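Local coordinates for DNA binding protein (Mycobacterium tuberculosis, PDB 4NB5), which controls its own expression and that of MmpS-MmpL transport systems by binding directly to their promoter regions as a MarR-type homodimer, at the interface of chains A and B and the interface of chains B and C. Residues are numbered along the deposited sequence; one frame, centred on the assembly and turned at random. Chains: chain A/B/C, DNA binding protein.

Contact 1: the interface of chains A and B. Residues chain A 19, 22-23, 26; chain B 114, 117-118, 139.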
ATOM      1  N   PHE A  19       7.852 -20.504   9.021  1.00 17.72           N
ATOM      2  CA  PHE A  19       7.662 -19.161   9.562  1.00 12.14           C
ATOM      3  C   PHE A  19       8.951 -18.342   9.413  1.00  8.17           C
ATOM      4  O   PHE A  19       8.920 -17.179   9.017  1.00 12.39           O
ATOM      5  CB  PHE A  19       7.253 -19.239  11.035  1.00 19.15           C
ATOM      6  CG  PHE A  19       7.430 -17.952  11.782  1.00 11.10           C
ATOM      7  CD1 PHE A  19       6.528 -16.917  11.645  1.00 10.50           C
ATOM      8  CD2 PHE A  19       8.508 -17.778  12.628  1.00 12.26           C
ATOM      9  CE1 PHE A  19       6.700 -15.727  12.340  1.00 13.51           C
ATOM     10  CE2 PHE A  19       8.687 -16.599  13.317  1.00  9.44           C
ATOM     11  CZ  PHE A  19       7.795 -15.575  13.179  1.00 11.33           C
ATOM     12  N   GLN A  22       9.415 -17.244   5.908  1.00 16.50           N
ATOM     13  CA  GLN A  22       8.457 -16.197   5.574  1.00 16.18           C
ATOM     14  C   GLN A  22       8.875 -14.843   6.140  1.00 16.59           C
ATOM     15  O   GLN A  22       8.651 -13.806   5.515  1.00 19.63           O
ATOM     16  CB  GLN A  22       7.042 -16.578   6.041  1.00 20.49           C
ATOM     17  CG  GLN A  22       6.450 -17.756   5.253  1.00 19.15           C
ATOM     18  CD  GLN A  22       5.081 -18.200   5.763  1.00 18.04           C
ATOM     19  OE1 GLN A  22       4.264 -17.380   6.173  1.00 26.01           O
ATOM     20  NE2 GLN A  22       4.832 -19.509   5.735  1.00 22.77           N
ATOM     21  N   MET A  23       9.491 -14.839   7.318  1.00 13.77           N
ATOM     22  CA  MET A  23      10.013 -13.595   7.870  1.00  9.47           C
ATOM     23  C   MET A  23      11.172 -13.078   7.010  1.00 11.72           C
ATOM     24  O   MET A  23      11.342 -11.866   6.856  1.00 12.31           O
ATOM     25  CB  MET A  23      10.465 -13.782   9.318  1.00 12.31           C
ATOM     26  CG  MET A  23       9.307 -13.970  10.293  1.00 13.89           C
ATOM     27  SD  MET A  23       8.429 -12.447  10.674  1.00 15.91           S
ATOM     28  CE  MET A  23       9.706 -11.540  11.549  1.00 23.41           C
ATOM     29  N   TYR A  26       9.430 -11.272   4.193  1.00 21.17           N
ATOM     30  CA  TYR A  26       8.931  -9.968   4.599  1.00 23.58           C
ATOM     31  C   TYR A  26      10.069  -8.959   4.586  1.00 33.28           C
ATOM     32  O   TYR A  26       9.906  -7.837   4.116  1.00 19.90           O
ATOM     33  CB  TYR A  26       8.290 -10.035   5.987  1.00 24.91           C
ATOM     34  CG  TYR A  26       7.928  -8.686   6.565  1.00 13.97           C
ATOM     35  CD1 TYR A  26       6.698  -8.097   6.294  1.00 22.30           C
ATOM     36  CD2 TYR A  26       8.807  -8.003   7.390  1.00 22.84           C
ATOM     37  CE1 TYR A  26       6.364  -6.866   6.823  1.00 30.28           C
ATOM     38  CE2 TYR A  26       8.482  -6.773   7.924  1.00 21.25           C
ATOM     39  CZ  TYR A  26       7.261  -6.208   7.636  1.00 34.41           C
ATOM     40  OH  TYR A  26       6.945  -4.982   8.173  1.00 37.01           O
TER
ATOM     41  N   LEU B 114       2.830  -8.363   9.193  1.00 10.39           N
ATOM     42  CA  LEU B 114       3.620  -8.945  10.273  1.00 10.14           C
ATOM     43  C   LEU B 114       2.726  -9.648  11.287  1.00 15.90           C
ATOM     44  O   LEU B 114       3.096 -10.686  11.833  1.00 13.27           O
ATOM     45  CB  LEU B 114       4.447  -7.867  10.975  1.00 14.14           C
ATOM     46  CG  LEU B 114       5.745  -7.484  10.272  1.00 26.78           C
ATOM     47  CD1 LEU B 114       6.369  -6.268  10.941  1.00 25.45           C
ATOM     48  CD2 LEU B 114       6.718  -8.654  10.278  1.00 24.49           C
ATOM     49  N   LEU B 117       1.965 -12.921   9.986  1.00 10.99           N
ATOM     50  CA  LEU B 117       3.123 -13.796  10.151  1.00 10.04           C
ATOM     51  C   LEU B 117       3.218 -14.311  11.583  1.00 10.99           C
ATOM     52  O   LEU B 117       3.595 -15.460  11.813  1.00 11.56           O
ATOM     53  CB  LEU B 117       4.420 -13.091   9.731  1.00  9.77           C
ATOM     54  CG  LEU B 117       4.523 -12.850   8.220  1.00 13.01           C
ATOM     55  CD1 LEU B 117       5.743 -12.024   7.855  1.00 24.77           C
ATOM     56  CD2 LEU B 117       4.551 -14.175   7.459  1.00 30.24           C
ATOM     57  N   ALA B 118       2.870 -13.472  12.552  1.00 10.01           N
ATOM     58  CA  ALA B 118       2.920 -13.903  13.943  1.00 11.31           C
ATOM     59  C   ALA B 118       1.946 -15.057  14.140  1.00 12.26           C
ATOM     60  O   ALA B 118       2.229 -15.998  14.889  1.00 12.64           O
ATOM     61  CB  ALA B 118       2.598 -12.764  14.874  1.00 14.89           C
ATOM     62  N   MET B 139       4.297  -9.784  20.144  1.00  9.95           N
ATOM     63  CA  MET B 139       4.424  -9.206  18.804  1.00  9.49           C
ATOM     64  C   MET B 139       3.046  -8.946  18.205  1.00 12.57           C
ATOM     65  O   MET B 139       2.725  -7.831  17.777  1.00 11.17           O
ATOM     66  CB  MET B 139       5.168 -10.191  17.911  1.00 12.27           C
ATOM     67  CG  MET B 139       5.277  -9.804  16.446  1.00 13.32           C
ATOM     68  SD  MET B 139       6.123 -11.099  15.517  1.00 14.49           S
ATOM     69  CE  MET B 139       6.095 -10.432  13.847  1.00 18.79           C
TER
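The MarR-type dimer is joined here between helix 16-29 of chain A and helix 99-124 of chain B, where A:Phe19, A:Gln22, A:Met23 and A:Tyr26 meet B:Leu114 and B:Leu117. The four chain A positions have i, i+3, i+4, i+7 spacing, which puts them along one face of the helix, and the two leucines are one turn apart, the pattern expected of two helical faces packing together. The evidence for a ring contact is at A:Tyr26: CD2 of B:Leu114 stands over the centre of the phenol face, 3.5 Å from the ring centroid, as a CH-pi contact. The two side chains cross at about a right angle, and CG of B:Leu114 also approaches ring carbon CZ of A:Tyr26 at 3.3 Å. With CG of A:Tyr26 anti to the backbone N (chi1 172°), the ring is carried toward the B:Leu114 turn, while its CB is left beside B:Leu117.

B:Leu117, with 82 Å² hidden, is divided by branch. CD1 lies 3.7 Å from CB of A:Tyr26 and also faces the thioether sulfur SD of A:Met23 at 3.9 Å. CD2 touches CB of A:Gln22 at 3.7 Å and lies 3.5 Å from its amide oxygen OE1, so this methyl meets both the aliphatic root and the polar end of the glutamine. The ring edge of A:Phe19 comes beside the backbone O of B:Leu117, with CE1 at 3.2 Å. That ring is braced within chain A by CG of A:Met23, which sits above one face, displaced toward the rim. The bend at chi2 (-76°) brings SD of A:Met23 obliquely across B:Leu117, and the further bend at chi3 sets the direction of its methyl CE.

A:Tyr26 is also among the residues around bound 1,3-dihydroxypropan-2-yl octadecanoate, so the lipid site and the dimer seam share a side chain. Behind the leucines, B:Met139 of helix 134-159 runs out fully extended and places its methyl CE 4.4 Å from CE of A:Met23.

Contact 2: the interface of chains B and C. Residues chain B 98, 105; chain C 109, 112-113, 116.
B:Arg105 of helix 99-124 reaches across to the corresponding helix 99-124 of chain C, where C:Ala112 and C:Asp116 receive it. Followed outward, its CB lies 4.2 Å from CG of C:Arg109, a side chain that is poorly ordered. The chain is extended from CG to NE, and this stretch carries the arginine past C:Ala112: CD is 3.7 Å from that residue's CB, and NE comes to 3.4 Å. The same methyl lies above one guanidinium face, offset toward the rim, with CZ at 3.5 Å.

At the tip the grip is end-on. NH1 donates to carboxylate oxygen OD2 of C:Asp116 at 2.8 Å (159° at the hydrogen), forming a salt bridge, and NH2 donates to the same oxygen at 3.2 Å. OD2 lies in the guanidinium plane and is met on its syn side, but both donors arrive from one face of the carboxylate, whose plane is turned 33° from the guanidinium. The bridge is therefore forked on one oxygen, and the positive charge probably favours an ionised aspartate. B:Asn98, in the loop before the helix, approaches the other oxygen with its amide plane 89° from the carboxylate. There its ND2 makes a weak hydrogen bond to OD1 of C:Asp116 at 3.3 Å.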
ATOM      1  N   ASN B  98       1.305  14.666   0.270  1.00 12.01           N
ATOM      2  CA  ASN B  98       1.240  14.139   1.625  1.00 12.11           C
ATOM      3  C   ASN B  98       2.080  12.856   1.736  1.00 11.83           C
ATOM      4  O   ASN B  98       1.637  11.859   2.314  1.00 11.45           O
ATOM      5  CB  ASN B  98      -0.228  13.858   1.966  1.00 14.36           C
ATOM      6  CG  ASN B  98      -0.553  14.083   3.431  1.00 31.70           C
ATOM      7  OD1 ASN B  98       0.115  14.850   4.123  1.00 40.74           O
ATOM      8  ND2 ASN B  98      -1.601  13.416   3.908  1.00 34.21           N
ATOM      9  N   ARG B 105       0.840   5.089   5.897  1.00 12.05           N
ATOM     10  CA  ARG B 105      -0.229   4.157   5.537  0.69 10.55           C
ATOM     11  C   ARG B 105       0.350   2.826   5.069  1.00 15.94           C
ATOM     12  O   ARG B 105      -0.196   1.766   5.358  1.00 12.88           O
ATOM     13  CB  ARG B 105      -1.134   4.748   4.459  0.69 12.82           C
ATOM     14  CG  ARG B 105      -1.967   5.904   4.951  0.69 16.89           C
ATOM     15  CD  ARG B 105      -2.689   6.575   3.808  0.69 15.68           C
ATOM     16  NE  ARG B 105      -3.067   7.947   4.129  0.69 24.87           N
ATOM     17  CZ  ARG B 105      -2.962   8.972   3.289  0.69 15.59           C
ATOM     18  NH1 ARG B 105      -2.494   8.794   2.061  0.69 10.77           N
ATOM     19  NH2 ARG B 105      -3.328  10.184   3.679  0.69 32.78           N
TER
ATOM     20  N   ARG C 109      -6.909   2.646   2.088  1.00  9.49           N
ATOM     21  CA  ARG C 109      -5.691   3.347   1.695  1.00  7.85           C
ATOM     22  C   ARG C 109      -5.842   4.051   0.347  1.00  9.26           C
ATOM     23  O   ARG C 109      -5.358   5.169   0.168  1.00 11.07           O
ATOM     24  CB  ARG C 109      -4.508   2.377   1.651  1.00 14.61           C
ATOM     25  CG  ARG C 109      -3.214   3.024   1.197  1.00 19.29           C
ATOM     26  CD  ARG C 109      -2.059   2.028   1.253  1.00 32.65           C
ATOM     27  NE  ARG C 109      -0.808   2.587   0.745  1.00 65.74           N
ATOM     28  CZ  ARG C 109       0.293   1.875   0.532  1.00 32.97           C
ATOM     29  NH1 ARG C 109       0.300   0.572   0.776  1.00 52.13           N
ATOM     30  NH2 ARG C 109       1.388   2.464   0.069  1.00 61.46           N
ATOM     31  N   ALA C 112      -7.808   7.135   0.895  1.00  9.23           N
ATOM     32  CA  ALA C 112      -6.953   8.162   1.498  1.00 10.38           C
ATOM     33  C   ALA C 112      -6.081   8.848   0.452  1.00  8.92           C
ATOM     34  O   ALA C 112      -5.861  10.063   0.507  1.00 10.09           O
ATOM     35  CB  ALA C 112      -6.091   7.559   2.604  1.00 10.26           C
ATOM     36  N   GLU C 113      -5.593   8.070  -0.511  1.00  9.14           N
ATOM     37  CA  GLU C 113      -4.801   8.613  -1.603  1.00 10.45           C
ATOM     38  C   GLU C 113      -5.634   9.568  -2.458  1.00 11.99           C
ATOM     39  O   GLU C 113      -5.172  10.652  -2.814  1.00 11.68           O
ATOM     40  CB  GLU C 113      -4.241   7.492  -2.474  1.00 12.41           C
ATOM     41  CG  GLU C 113      -3.386   8.011  -3.612  1.00 19.37           C
ATOM     42  CD  GLU C 113      -2.738   6.904  -4.419  1.00 28.58           C
ATOM     43  OE1 GLU C 113      -3.018   5.716  -4.139  1.00 27.31           O
ATOM     44  OE2 GLU C 113      -1.951   7.230  -5.334  1.00 34.73           O
ATOM     45  N   ASP C 116      -6.180  12.758  -0.635  1.00  9.80           N
ATOM     46  CA  ASP C 116      -4.989  13.592  -0.772  1.00 11.35           C
ATOM     47  C   ASP C 116      -5.006  14.351  -2.099  1.00 13.75           C
ATOM     48  O   ASP C 116      -4.606  15.513  -2.170  1.00 14.75           O
ATOM     49  CB  ASP C 116      -3.717  12.740  -0.708  1.00 10.90           C
ATOM     50  CG  ASP C 116      -3.417  12.237   0.684  1.00 19.81           C
ATOM     51  OD1 ASP C 116      -3.957  12.800   1.655  1.00 22.77           O
ATOM     52  OD2 ASP C 116      -2.615  11.284   0.798  1.00 22.40           O
TER

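Contact 1 and contact 2 lie about 25 Å apart, measured between the centres of their C-alpha atoms, and both draw on helix 99-124 of chain B: B:Leu114 and B:Leu117 serve the first, B:Arg105 the second. The protein is a homodimer, and contact 1 belongs to a two-fold interface, consistent with that dimer. Contact 2 joins chain B to a further copy without exact two-fold symmetry, so it may arise from crystal assembly; the structure alone does not show whether it forms in solution. In these patches the helix offers two leucines to chain A and an arginine to chain C.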